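Local coordinates for endonuclease V (Bacillus subtilis, PDB 3GA2), which probably cleaves deaminated DNA at the second phosphodiester bond 3' to a deoxyinosine, as a magnesium-dependent repair enzyme that leaves the lesion in the nicked strand, at residues 43-48 with 58-63; 76-81 with 99-104; 141-146 with 214-219. The protein carries 1 engineered substitution. One frame throughout, in Å; residues are numbered along the deposited sequence.

The three contacts illustrate how one mixed sheet can be secured by different chemistry at different places. Contact 1 is a buried hairpin within the sheet, next to its edge strand 72-81, held chiefly by main-chain hydrogen bonds. Contact 2 lies farther out and is only partly buried: strand 72-81, which borders the hairpin strand 55-66 of contact 1, leans on helix 96-105 through small side chains and a methyl group. Contact 3, also largely buried, ties the end of strand 140-144 to the start of helix 217-235 and mixes apolar packing with charged groups. Contacts 1 and 3 touch at Pro-218; contact 1 supplies Asp-46 to the predicted magnesium site, and contact 3 borders it through Lys-145. Contact 2 touches only contact 1.

Contact 1. Residues 43-48 with 58-63; sequences AGVDLA and GVCCII
Residues 43-48 and 58-63 run antiparallel, their local axes 4.6 Å apart at the closest and inclined at 167°. Gly-44 with Ile-63, Asp-46 with Cys-61 and Ala-48 with Val-59 are hydrogen-bonded pairs, each closed by two main-chain bonds; the shortest joins Gly-44 N to Ile-63 O at 2.8 Å. Val-45 with Ile-62 and Leu-47 with Cys-60 are the non-hydrogen-bonded pairs between them, where CA-H groups approach the carbonyls, as Ile-62 CA does Gly-44 O at 3.2 Å.

Val-45, Leu-47, Cys-60 and Ile-62 share one face of the sheet. Val-45 places CG1 anti to its backbone N (chi1 -168°), which brings this methyl diagonally across to Cys-60 SG, 3.8 Å away; Ile-62 CG1 lies 4.3 Å from the same Val-45 CG1. Leu-47 leans over the partner strand, but its CD2 is only 3.3 Å from Cys-60 CB, tighter than normal contact, so the exact placing of its two methyls is doubtful. On the other face, Asp-46 swings its carboxylate away from the partner strand. Its OD2 takes the N-H of Leu-47 at 2.7 Å, on the anti side and slightly out of plane, a bond that helps fix the turn of the group. OD1 lies close to Asp-116 and Asp-223, a cluster of acids consistent with the predicted magnesium site.

Helix 96-105 covers the face of Cys-60 and Ile-62, helix 217-235 that of Val-59 and Cys-61, while strands 113-116 and 72-81 flank the hairpin in the sheet.

Contact 2. Residues 76-81 with 99-104; sequences VHSMGR and IIEAAK
The methyl group of Ala-102 lies over one face of the peptide plane that joins His-77 to Ser-78, with Ala-102 CB 4.1 Å from Ser-78 N. The edges of this flat group are engaged elsewhere: its N-H belongs to the bond with Cys-60 O of the neighbouring strand, and its carbonyl, His-77 O, accepts Lys-105 NZ. The imidazole of His-77 stays apart from the helix, on the far side of the strand, where it meets Leu-229 and Tyr-233 of helix 217-235.

Ser-78 makes the close approach. Its CB is 3.8 Å from Ala-102 CB, and OG, anti to the backbone N (chi1 -170°), reaches Glu-101 CB at 3.1 Å, a snug contact with carbon. The Glu-101 chain bends at chi2, and its carboxylate makes a long salt bridge with Lys-104 on the same helix. At the other end Val-76 rests CG2 against Ala-102 O at 3.6 Å.

An alanine and a serine thus let helix 96-105 settle on the outermost strand 72-81, their short axes 6.7 Å apart. Three antiparallel strands followed by a helix and parallel strands 113-116 and 140-144 form the core topology of the RNase H-like fold, to which this family belongs.

Contact 3. Residues 141-146 with 214-219; sequences IGIAKT and RLPIPV
Lys-145 O is gripped by Arg-214 NH1 at 3.3 Å, a bond made in the carbonyl plane on a lone pair and fairly straight at 152°; Lys-186 NZ adds a weak bond to the same oxygen. Arg-214 gets there with its chain extended from CG to NE. One face of the guanidinium receives the lysine stem, CG lying over it, while Lys-145 CB is 3.4 Å from Arg-214 NH2; the two side chains cross at about a right angle. An alanine in place of Arg-214 would probably cost Lys-145 O its NH1 partner and open a gap beside the lysine stem.

Beyond CG the lysine runs extended across Leu-215, whose CD1 meets Lys-145 CE at 3.6 Å and whose CD2 lies 4.0 Å from Lys-145 CG. Deeper in, Ile-143 and Pro-216 reach toward each other tip to tip, Ile-143 CG2 being 3.8 Å from Pro-216 CD, and Val-219 closes on Ile-143 more loosely.

At the end of its extended chain, Lys-145 NZ forms salt bridges with Asp-116 and Asp-223. Pro-216 is the N-cap residue of helix 217-235, which carries Asp-223, so the contact joins a strand end and a helix start around the acidic cluster that includes the predicted magnesium ligands Asp-46 and Asp-116, a site of the kind found in RNase H-like nucleases.

Contact 1. Residues 43-48 with 58-63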
ATOM      1  N   ALA A  43      -3.256   8.164   6.067  1.00 12.20           N
ATOM      2  CA  ALA A  43      -4.348   7.271   5.708  1.00 11.65           C
ATOM      3  C   ALA A  43      -3.829   5.861   5.498  1.00  7.47           C
ATOM      4  O   ALA A  43      -2.650   5.660   5.199  1.00 13.90           O
ATOM      5  CB  ALA A  43      -5.047   7.777   4.438  1.00  8.66           C
ATOM      6  N   GLY A  44      -4.719   4.893   5.668  1.00  9.46           N
ATOM      7  CA  GLY A  44      -4.359   3.501   5.477  1.00  8.23           C
ATOM      8  C   GLY A  44      -5.266   2.930   4.409  1.00 13.86           C
ATOM      9  O   GLY A  44      -6.464   3.207   4.407  1.00 10.37           O
ATOM     10  N   VAL A  45      -4.703   2.131   3.506  1.00 11.41           N
ATOM     11  CA  VAL A  45      -5.471   1.544   2.419  1.00 13.87           C
ATOM     12  C   VAL A  45      -5.332   0.029   2.395  1.00 16.68           C
ATOM     13  O   VAL A  45      -4.229  -0.513   2.522  1.00 16.13           O
ATOM     14  CB  VAL A  45      -4.989   2.067   1.043  1.00  6.29           C
ATOM     15  CG1 VAL A  45      -5.985   1.686  -0.044  1.00 10.12           C
ATOM     16  CG2 VAL A  45      -4.800   3.573   1.093  1.00  4.77           C
ATOM     17  N   ASP A  46      -6.453  -0.657   2.243  1.00 11.54           N
ATOM     18  CA  ASP A  46      -6.418  -2.103   2.151  1.00 14.86           C
ATOM     19  C   ASP A  46      -7.546  -2.545   1.229  1.00 18.58           C
ATOM     20  O   ASP A  46      -8.462  -1.771   0.938  1.00 11.94           O
ATOM     21  CB  ASP A  46      -6.537  -2.751   3.535  1.00 16.88           C
ATOM     22  CG  ASP A  46      -5.826  -4.092   3.607  1.00 23.62           C
ATOM     23  OD1 ASP A  46      -5.387  -4.487   4.715  1.00 14.27           O
ATOM     24  OD2 ASP A  46      -5.703  -4.750   2.552  1.00 16.85           O
ATOM     25  N   LEU A  47      -7.464  -3.791   0.774  1.00 12.86           N
ATOM     26  CA  LEU A  47      -8.438  -4.359  -0.151  1.00 16.49           C
ATOM     27  C   LEU A  47      -8.702  -5.810   0.233  1.00 23.23           C
ATOM     28  O   LEU A  47      -7.787  -6.517   0.658  1.00 22.75           O
ATOM     29  CB  LEU A  47      -7.865  -4.312  -1.568  1.00 25.71           C
ATOM     30  CG  LEU A  47      -8.753  -4.203  -2.808  1.00 27.30           C
ATOM     31  CD1 LEU A  47     -10.127  -4.793  -2.547  1.00 39.21           C
ATOM     32  CD2 LEU A  47      -8.861  -2.749  -3.192  1.00 27.88           C
ATOM     33  N   ALA A  48      -9.951  -6.246   0.094  1.00 27.59           N
ATOM     34  CA  ALA A  48     -10.334  -7.621   0.409  1.00 25.98           C
ATOM     35  C   ALA A  48     -11.170  -8.188  -0.731  1.00 32.04           C
ATOM     36  O   ALA A  48     -11.969  -7.473  -1.333  1.00 28.22           O
ATOM     37  CB  ALA A  48     -11.119  -7.669   1.711  1.00 18.92           C
ATOM     38  N   GLY A  58     -14.334  -7.144  -4.838  1.00 38.14           N
ATOM     39  CA  GLY A  58     -13.343  -6.526  -3.980  1.00 35.11           C
ATOM     40  C   GLY A  58     -13.848  -5.273  -3.298  1.00 29.96           C
ATOM     41  O   GLY A  58     -14.641  -4.516  -3.860  1.00 24.51           O
ATOM     42  N   VAL A  59     -13.395  -5.060  -2.070  1.00 26.41           N
ATOM     43  CA  VAL A  59     -13.783  -3.882  -1.312  1.00 26.33           C
ATOM     44  C   VAL A  59     -12.538  -3.179  -0.790  1.00 25.68           C
ATOM     45  O   VAL A  59     -11.726  -3.774  -0.079  1.00 17.92           O
ATOM     46  CB  VAL A  59     -14.670  -4.244  -0.106  1.00 26.76           C
ATOM     47  CG1 VAL A  59     -15.053  -2.981   0.650  1.00 27.23           C
ATOM     48  CG2 VAL A  59     -15.913  -4.965  -0.576  1.00 38.95           C
ATOM     49  N   CYS A  60     -12.391  -1.910  -1.147  1.00 19.79           N
ATOM     50  CA  CYS A  60     -11.250  -1.127  -0.697  1.00 21.96           C
ATOM     51  C   CYS A  60     -11.695  -0.152   0.377  1.00 16.47           C
ATOM     52  O   CYS A  60     -12.665   0.580   0.193  1.00 16.90           O
ATOM     53  CB  CYS A  60     -10.638  -0.333  -1.853  1.00 20.57           C
ATOM     54  SG  CYS A  60      -9.445   0.933  -1.302  1.00 14.76           S
ATOM     55  N   CYS A  61     -10.987  -0.156   1.500  1.00 15.35           N
ATOM     56  CA  CYS A  61     -11.290   0.748   2.596  1.00 13.64           C
ATOM     57  C   CYS A  61     -10.114   1.679   2.824  1.00 16.59           C
ATOM     58  O   CYS A  61      -8.951   1.270   2.761  1.00 16.61           O
ATOM     59  CB  CYS A  61     -11.545  -0.013   3.899  1.00 16.50           C
ATOM     60  SG  CYS A  61     -13.078  -0.959   3.982  1.00 28.40           S
ATOM     61  N   ILE A  62     -10.427   2.938   3.084  1.00 14.35           N
ATOM     62  CA  ILE A  62      -9.413   3.933   3.377  1.00 11.41           C
ATOM     63  C   ILE A  62      -9.780   4.473   4.749  1.00 13.74           C
ATOM     64  O   ILE A  62     -10.904   4.927   4.969  1.00 13.56           O
ATOM     65  CB  ILE A  62      -9.415   5.085   2.351  1.00 10.54           C
ATOM     66  CG1 ILE A  62      -8.965   4.567   0.982  1.00 14.58           C
ATOM     67  CG2 ILE A  62      -8.486   6.206   2.819  1.00 19.50           C
ATOM     68  CD1 ILE A  62      -8.968   5.622  -0.112  1.00 13.94           C
ATOM     69  N   ILE A  63      -8.836   4.390   5.677  1.00 10.51           N
ATOM     70  CA  ILE A  63      -9.044   4.878   7.030  1.00 10.41           C
ATOM     71  C   ILE A  63      -8.093   6.045   7.222  1.00  6.74           C
ATOM     72  O   ILE A  63      -6.888   5.886   7.059  1.00 11.62           O
ATOM     73  CB  ILE A  63      -8.694   3.807   8.078  1.00  6.81           C
ATOM     74  CG1 ILE A  63      -9.418   2.504   7.753  1.00  6.81           C
ATOM     75  CG2 ILE A  63      -9.066   4.306   9.465  1.00 13.23           C
ATOM     76  CD1 ILE A  63     -10.931   2.614   7.785  1.00  3.69           C
TER

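Contact 2. Residues 76-81 with 99-104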
ATOM      1  N   VAL A  76     -13.953   5.593   4.436  1.00  8.05           N
ATOM      2  CA  VAL A  76     -14.673   5.468   3.173  1.00 11.02           C
ATOM      3  C   VAL A  76     -14.356   4.115   2.584  1.00  9.46           C
ATOM      4  O   VAL A  76     -13.405   3.456   3.000  1.00 14.58           O
ATOM      5  CB  VAL A  76     -14.245   6.542   2.138  1.00 15.99           C
ATOM      6  CG1 VAL A  76     -14.630   7.926   2.623  1.00  5.79           C
ATOM      7  CG2 VAL A  76     -12.740   6.453   1.883  1.00 16.47           C
ATOM      8  N   HIS A  77     -15.151   3.691   1.614  1.00  8.88           N
ATOM      9  CA  HIS A  77     -14.888   2.416   0.986  1.00 16.07           C
ATOM     10  C   HIS A  77     -15.470   2.395  -0.412  1.00 19.30           C
ATOM     11  O   HIS A  77     -16.344   3.190  -0.756  1.00 19.05           O
ATOM     12  CB  HIS A  77     -15.462   1.267   1.822  1.00  9.92           C
ATOM     13  CG  HIS A  77     -16.953   1.193   1.807  1.00 12.22           C
ATOM     14  ND1 HIS A  77     -17.661   0.650   0.756  1.00 13.79           N
ATOM     15  CD2 HIS A  77     -17.875   1.623   2.698  1.00 13.18           C
ATOM     16  CE1 HIS A  77     -18.954   0.752   0.999  1.00 17.66           C
ATOM     17  NE2 HIS A  77     -19.112   1.341   2.173  1.00 21.47           N
ATOM     18  N   SER A  78     -14.955   1.479  -1.215  1.00 18.11           N
ATOM     19  CA  SER A  78     -15.393   1.315  -2.581  1.00 21.13           C
ATOM     20  C   SER A  78     -15.663  -0.177  -2.730  1.00 21.33           C
ATOM     21  O   SER A  78     -14.962  -0.997  -2.134  1.00 22.45           O
ATOM     22  CB  SER A  78     -14.279   1.762  -3.531  1.00 22.04           C
ATOM     23  OG  SER A  78     -14.741   1.825  -4.868  1.00 51.60           O
HETATM   24  N   MSE A  79     -16.682  -0.531  -3.506  1.00 21.99           N
HETATM   25  CA  MSE A  79     -17.020  -1.935  -3.708  1.00 21.20           C
HETATM   26  C   MSE A  79     -17.503  -2.165  -5.135  1.00 20.07           C
HETATM   27  O   MSE A  79     -18.206  -1.328  -5.700  1.00 20.89           O
HETATM   28  CB  MSE A  79     -18.095  -2.359  -2.700  1.00 33.90           C
HETATM   29  CG  MSE A  79     -18.398  -3.853  -2.666  1.00 47.16           C
HETATM   30 SE   MSE A  79     -19.739  -4.423  -3.950  1.00 58.36          SE
HETATM   31  CE  MSE A  79     -21.314  -3.975  -2.921  1.00 45.86           C
ATOM     32  N   GLY A  80     -17.105  -3.295  -5.713  1.00 21.48           N
ATOM     33  CA  GLY A  80     -17.498  -3.628  -7.072  1.00 30.16           C
ATOM     34  C   GLY A  80     -16.838  -4.901  -7.579  1.00 29.71           C
ATOM     35  O   GLY A  80     -15.838  -5.351  -7.022  1.00 20.79           O
ATOM     36  N   ARG A  81     -17.389  -5.488  -8.638  1.00 36.69           N
ATOM     37  CA  ARG A  81     -16.825  -6.715  -9.199  1.00 45.07           C
ATOM     38  C   ARG A  81     -15.432  -6.437  -9.750  1.00 49.52           C
ATOM     39  O   ARG A  81     -15.250  -5.554 -10.589  1.00 54.57           O
ATOM     40  CB  ARG A  81     -17.723  -7.261 -10.317  1.00 52.46           C
ATOM     41  CG  ARG A  81     -17.299  -8.631 -10.842  1.00 58.83           C
ATOM     42  CD  ARG A  81     -18.259  -9.138 -11.905  1.00 62.94           C
ATOM     43  NE  ARG A  81     -18.204  -8.332 -13.122  1.00 65.06           N
ATOM     44  CZ  ARG A  81     -17.167  -8.307 -13.954  1.00 63.14           C
ATOM     45  NH1 ARG A  81     -16.095  -9.046 -13.702  1.00 53.64           N
ATOM     46  NH2 ARG A  81     -17.203  -7.541 -15.035  1.00 65.48           N
ATOM     47  N   ILE A  99      -9.418   1.660  -5.659  1.00 13.39           N
ATOM     48  CA  ILE A  99      -8.643   2.553  -4.802  1.00 14.38           C
ATOM     49  C   ILE A  99      -8.951   4.009  -5.128  1.00 15.47           C
ATOM     50  O   ILE A  99      -9.178   4.829  -4.233  1.00 14.89           O
ATOM     51  CB  ILE A  99      -7.130   2.312  -4.966  1.00 18.30           C
ATOM     52  CG1 ILE A  99      -6.807   0.859  -4.599  1.00 15.41           C
ATOM     53  CG2 ILE A  99      -6.344   3.285  -4.076  1.00 11.33           C
ATOM     54  CD1 ILE A  99      -5.349   0.460  -4.819  1.00 19.20           C
ATOM     55  N   ILE A 100      -8.971   4.320  -6.417  1.00 14.86           N
ATOM     56  CA  ILE A 100      -9.250   5.670  -6.872  1.00 20.85           C
ATOM     57  C   ILE A 100     -10.667   6.075  -6.488  1.00 16.44           C
ATOM     58  O   ILE A 100     -10.895   7.190  -6.029  1.00 19.78           O
ATOM     59  CB  ILE A 100      -9.097   5.776  -8.397  1.00 21.50           C
ATOM     60  CG1 ILE A 100      -7.723   5.255  -8.813  1.00 23.05           C
ATOM     61  CG2 ILE A 100      -9.283   7.221  -8.838  1.00 25.90           C
ATOM     62  CD1 ILE A 100      -6.580   5.915  -8.081  1.00 36.12           C
ATOM     63  N   GLU A 101     -11.613   5.163  -6.684  1.00 19.98           N
ATOM     64  CA  GLU A 101     -13.007   5.427  -6.350  1.00 19.23           C
ATOM     65  C   GLU A 101     -13.165   5.819  -4.889  1.00 19.58           C
ATOM     66  O   GLU A 101     -13.863   6.784  -4.567  1.00 16.40           O
ATOM     67  CB  GLU A 101     -13.866   4.192  -6.627  1.00 24.63           C
ATOM     68  CG  GLU A 101     -14.719   4.308  -7.874  1.00 34.26           C
ATOM     69  CD  GLU A 101     -15.547   5.577  -7.877  1.00 41.52           C
ATOM     70  OE1 GLU A 101     -16.262   5.826  -6.879  1.00 47.77           O
ATOM     71  OE2 GLU A 101     -15.482   6.325  -8.874  1.00 32.89           O
ATOM     72  N   ALA A 102     -12.520   5.056  -4.013  1.00 10.60           N
ATOM     73  CA  ALA A 102     -12.578   5.304  -2.579  1.00 14.25           C
ATOM     74  C   ALA A 102     -11.934   6.646  -2.251  1.00  9.64           C
ATOM     75  O   ALA A 102     -12.511   7.460  -1.534  1.00 11.60           O
ATOM     76  CB  ALA A 102     -11.867   4.174  -1.824  1.00 11.70           C
ATOM     77  N   ALA A 103     -10.744   6.877  -2.799  1.00 17.11           N
ATOM     78  CA  ALA A 103     -10.027   8.126  -2.560  1.00 22.26           C
ATOM     79  C   ALA A 103     -10.869   9.337  -2.966  1.00 19.39           C
ATOM     80  O   ALA A 103     -10.807  10.391  -2.326  1.00 17.45           O
ATOM     81  CB  ALA A 103      -8.707   8.123  -3.326  1.00 18.35           C
ATOM     82  N   LYS A 104     -11.654   9.180  -4.029  1.00 12.05           N
ATOM     83  CA  LYS A 104     -12.510  10.260  -4.517  1.00 17.26           C
ATOM     84  C   LYS A 104     -13.632  10.594  -3.539  1.00 15.78           C
ATOM     85  O   LYS A 104     -14.208  11.685  -3.579  1.00 13.51           O
ATOM     86  CB  LYS A 104     -13.077   9.887  -5.895  1.00 18.77           C
ATOM     87  CG  LYS A 104     -11.975   9.755  -6.941  1.00 25.36           C
ATOM     88  CD  LYS A 104     -12.408   9.007  -8.185  1.00 38.11           C
ATOM     89  CE  LYS A 104     -13.196   9.874  -9.135  1.00 42.69           C
ATOM     90  NZ  LYS A 104     -13.519   9.098 -10.365  1.00 53.78           N
TER

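Contact 3. Residues 141-146 with 214-219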
ATOM      1  N   ILE A 141       3.432   4.854   1.108  1.00 10.21           N
ATOM      2  CA  ILE A 141       4.345   3.908   1.736  1.00  9.01           C
ATOM      3  C   ILE A 141       3.801   2.500   1.569  1.00  7.26           C
ATOM      4  O   ILE A 141       2.593   2.275   1.659  1.00 10.34           O
ATOM      5  CB  ILE A 141       4.504   4.198   3.251  1.00  9.45           C
ATOM      6  CG1 ILE A 141       5.125   5.583   3.461  1.00  4.87           C
ATOM      7  CG2 ILE A 141       5.384   3.119   3.904  1.00 13.55           C
ATOM      8  CD1 ILE A 141       5.078   6.066   4.917  1.00  2.67           C
ATOM      9  N   GLY A 142       4.699   1.555   1.320  1.00  9.40           N
ATOM     10  CA  GLY A 142       4.295   0.175   1.155  1.00  7.95           C
ATOM     11  C   GLY A 142       4.569  -0.634   2.408  1.00 15.56           C
ATOM     12  O   GLY A 142       5.680  -0.622   2.934  1.00 10.94           O
ATOM     13  N   ILE A 143       3.545  -1.327   2.893  1.00 12.18           N
ATOM     14  CA  ILE A 143       3.651  -2.168   4.086  1.00 12.72           C
ATOM     15  C   ILE A 143       3.157  -3.570   3.677  1.00 10.18           C
ATOM     16  O   ILE A 143       1.949  -3.822   3.653  1.00  9.88           O
ATOM     17  CB  ILE A 143       2.744  -1.650   5.231  1.00 13.20           C
ATOM     18  CG1 ILE A 143       3.127  -0.219   5.622  1.00 16.41           C
ATOM     19  CG2 ILE A 143       2.854  -2.579   6.434  1.00 19.28           C
ATOM     20  CD1 ILE A 143       4.512  -0.090   6.263  1.00  6.37           C
ATOM     21  N   ALA A 144       4.082  -4.469   3.354  1.00  5.25           N
ATOM     22  CA  ALA A 144       3.717  -5.826   2.935  1.00 11.05           C
ATOM     23  C   ALA A 144       3.831  -6.870   4.062  1.00 12.71           C
ATOM     24  O   ALA A 144       4.793  -6.861   4.828  1.00 10.83           O
ATOM     25  CB  ALA A 144       4.582  -6.246   1.738  1.00  5.93           C
ATOM     26  N   LYS A 145       2.858  -7.779   4.140  1.00 15.12           N
ATOM     27  CA  LYS A 145       2.840  -8.827   5.166  1.00  7.97           C
ATOM     28  C   LYS A 145       3.666 -10.035   4.744  1.00 10.93           C
ATOM     29  O   LYS A 145       4.032 -10.864   5.572  1.00 11.71           O
ATOM     30  CB  LYS A 145       1.410  -9.298   5.432  1.00  8.82           C
ATOM     31  CG  LYS A 145       0.444  -8.232   5.910  1.00 17.24           C
ATOM     32  CD  LYS A 145      -0.985  -8.767   5.880  1.00 15.59           C
ATOM     33  CE  LYS A 145      -1.991  -7.689   6.221  1.00 16.31           C
ATOM     34  NZ  LYS A 145      -3.385  -8.198   6.158  1.00 32.03           N
ATOM     35  N   THR A 146       3.934 -10.148   3.449  1.00 14.37           N
ATOM     36  CA  THR A 146       4.710 -11.272   2.939  1.00 11.06           C
ATOM     37  C   THR A 146       5.848 -10.769   2.071  1.00 20.56           C
ATOM     38  O   THR A 146       5.741  -9.725   1.421  1.00 13.56           O
ATOM     39  CB  THR A 146       3.842 -12.226   2.101  1.00 14.59           C
ATOM     40  OG1 THR A 146       3.377 -11.545   0.930  1.00 15.84           O
ATOM     41  CG2 THR A 146       2.645 -12.710   2.910  1.00 12.78           C
ATOM     42  N   ARG A 214       1.561  -6.016  14.035  1.00 16.77           N
ATOM     43  CA  ARG A 214       2.782  -5.690  13.308  1.00 22.45           C
ATOM     44  C   ARG A 214       2.487  -4.684  12.198  1.00 17.36           C
ATOM     45  O   ARG A 214       3.398  -4.220  11.516  1.00 13.16           O
ATOM     46  CB  ARG A 214       3.398  -6.952  12.710  1.00 21.44           C
ATOM     47  CG  ARG A 214       2.465  -7.730  11.811  1.00 16.77           C
ATOM     48  CD  ARG A 214       3.182  -8.919  11.197  1.00 21.12           C
ATOM     49  NE  ARG A 214       2.298  -9.677  10.316  1.00 21.95           N
ATOM     50  CZ  ARG A 214       2.682 -10.229   9.173  1.00 18.75           C
ATOM     51  NH1 ARG A 214       3.941 -10.110   8.761  1.00 16.96           N
ATOM     52  NH2 ARG A 214       1.807 -10.896   8.442  1.00 12.84           N
ATOM     53  N   LEU A 215       1.214  -4.352  12.021  1.00  7.85           N
ATOM     54  CA  LEU A 215       0.829  -3.394  10.999  1.00 18.14           C
ATOM     55  C   LEU A 215       0.594  -2.029  11.618  1.00 14.92           C
ATOM     56  O   LEU A 215      -0.015  -1.920  12.680  1.00 16.15           O
ATOM     57  CB  LEU A 215      -0.459  -3.827  10.298  1.00 15.67           C
ATOM     58  CG  LEU A 215      -0.470  -5.198   9.631  1.00 27.44           C
ATOM     59  CD1 LEU A 215      -1.844  -5.417   9.025  1.00 22.55           C
ATOM     60  CD2 LEU A 215       0.611  -5.287   8.561  1.00 21.66           C
ATOM     61  N   PRO A 216       1.076  -0.965  10.962  1.00 17.74           N
ATOM     62  CA  PRO A 216       0.861   0.375  11.522  1.00 11.90           C
ATOM     63  C   PRO A 216      -0.627   0.650  11.717  1.00 12.47           C
ATOM     64  O   PRO A 216      -1.455   0.170  10.946  1.00 19.98           O
ATOM     65  CB  PRO A 216       1.528   1.297  10.497  1.00 12.25           C
ATOM     66  CG  PRO A 216       1.532   0.488   9.226  1.00 22.87           C
ATOM     67  CD  PRO A 216       1.825  -0.909   9.697  1.00 10.34           C
ATOM     68  N   ILE A 217      -0.959   1.415  12.754  1.00 13.64           N
ATOM     69  CA  ILE A 217      -2.349   1.725  13.084  1.00 15.43           C
ATOM     70  C   ILE A 217      -3.298   1.925  11.901  1.00 17.22           C
ATOM     71  O   ILE A 217      -4.307   1.239  11.802  1.00 12.34           O
ATOM     72  CB  ILE A 217      -2.442   2.959  14.013  1.00 17.89           C
ATOM     73  CG1 ILE A 217      -1.738   2.659  15.339  1.00 27.71           C
ATOM     74  CG2 ILE A 217      -3.893   3.301  14.293  1.00 16.27           C
ATOM     75  CD1 ILE A 217      -1.566   3.880  16.222  1.00 28.47           C
ATOM     76  N   PRO A 218      -2.990   2.864  10.991  1.00 21.16           N
ATOM     77  CA  PRO A 218      -3.857   3.114   9.831  1.00 19.68           C
ATOM     78  C   PRO A 218      -4.144   1.866   8.994  1.00 16.09           C
ATOM     79  O   PRO A 218      -5.288   1.616   8.615  1.00 15.23           O
ATOM     80  CB  PRO A 218      -3.076   4.156   9.034  1.00 15.62           C
ATOM     81  CG  PRO A 218      -2.326   4.888  10.086  1.00 21.81           C
ATOM     82  CD  PRO A 218      -1.830   3.771  10.971  1.00 14.36           C
ATOM     83  N   VAL A 219      -3.100   1.093   8.705  1.00 12.27           N
ATOM     84  CA  VAL A 219      -3.240  -0.115   7.899  1.00 14.01           C
ATOM     85  C   VAL A 219      -3.985  -1.217   8.644  1.00 11.51           C
ATOM     86  O   VAL A 219      -4.783  -1.937   8.051  1.00 11.28           O
ATOM     87  CB  VAL A 219      -1.859  -0.640   7.443  1.00  9.71           C
ATOM     88  CG1 VAL A 219      -2.029  -1.836   6.520  1.00 15.63           C
ATOM     89  CG2 VAL A 219      -1.098   0.465   6.723  1.00 13.78           C
TER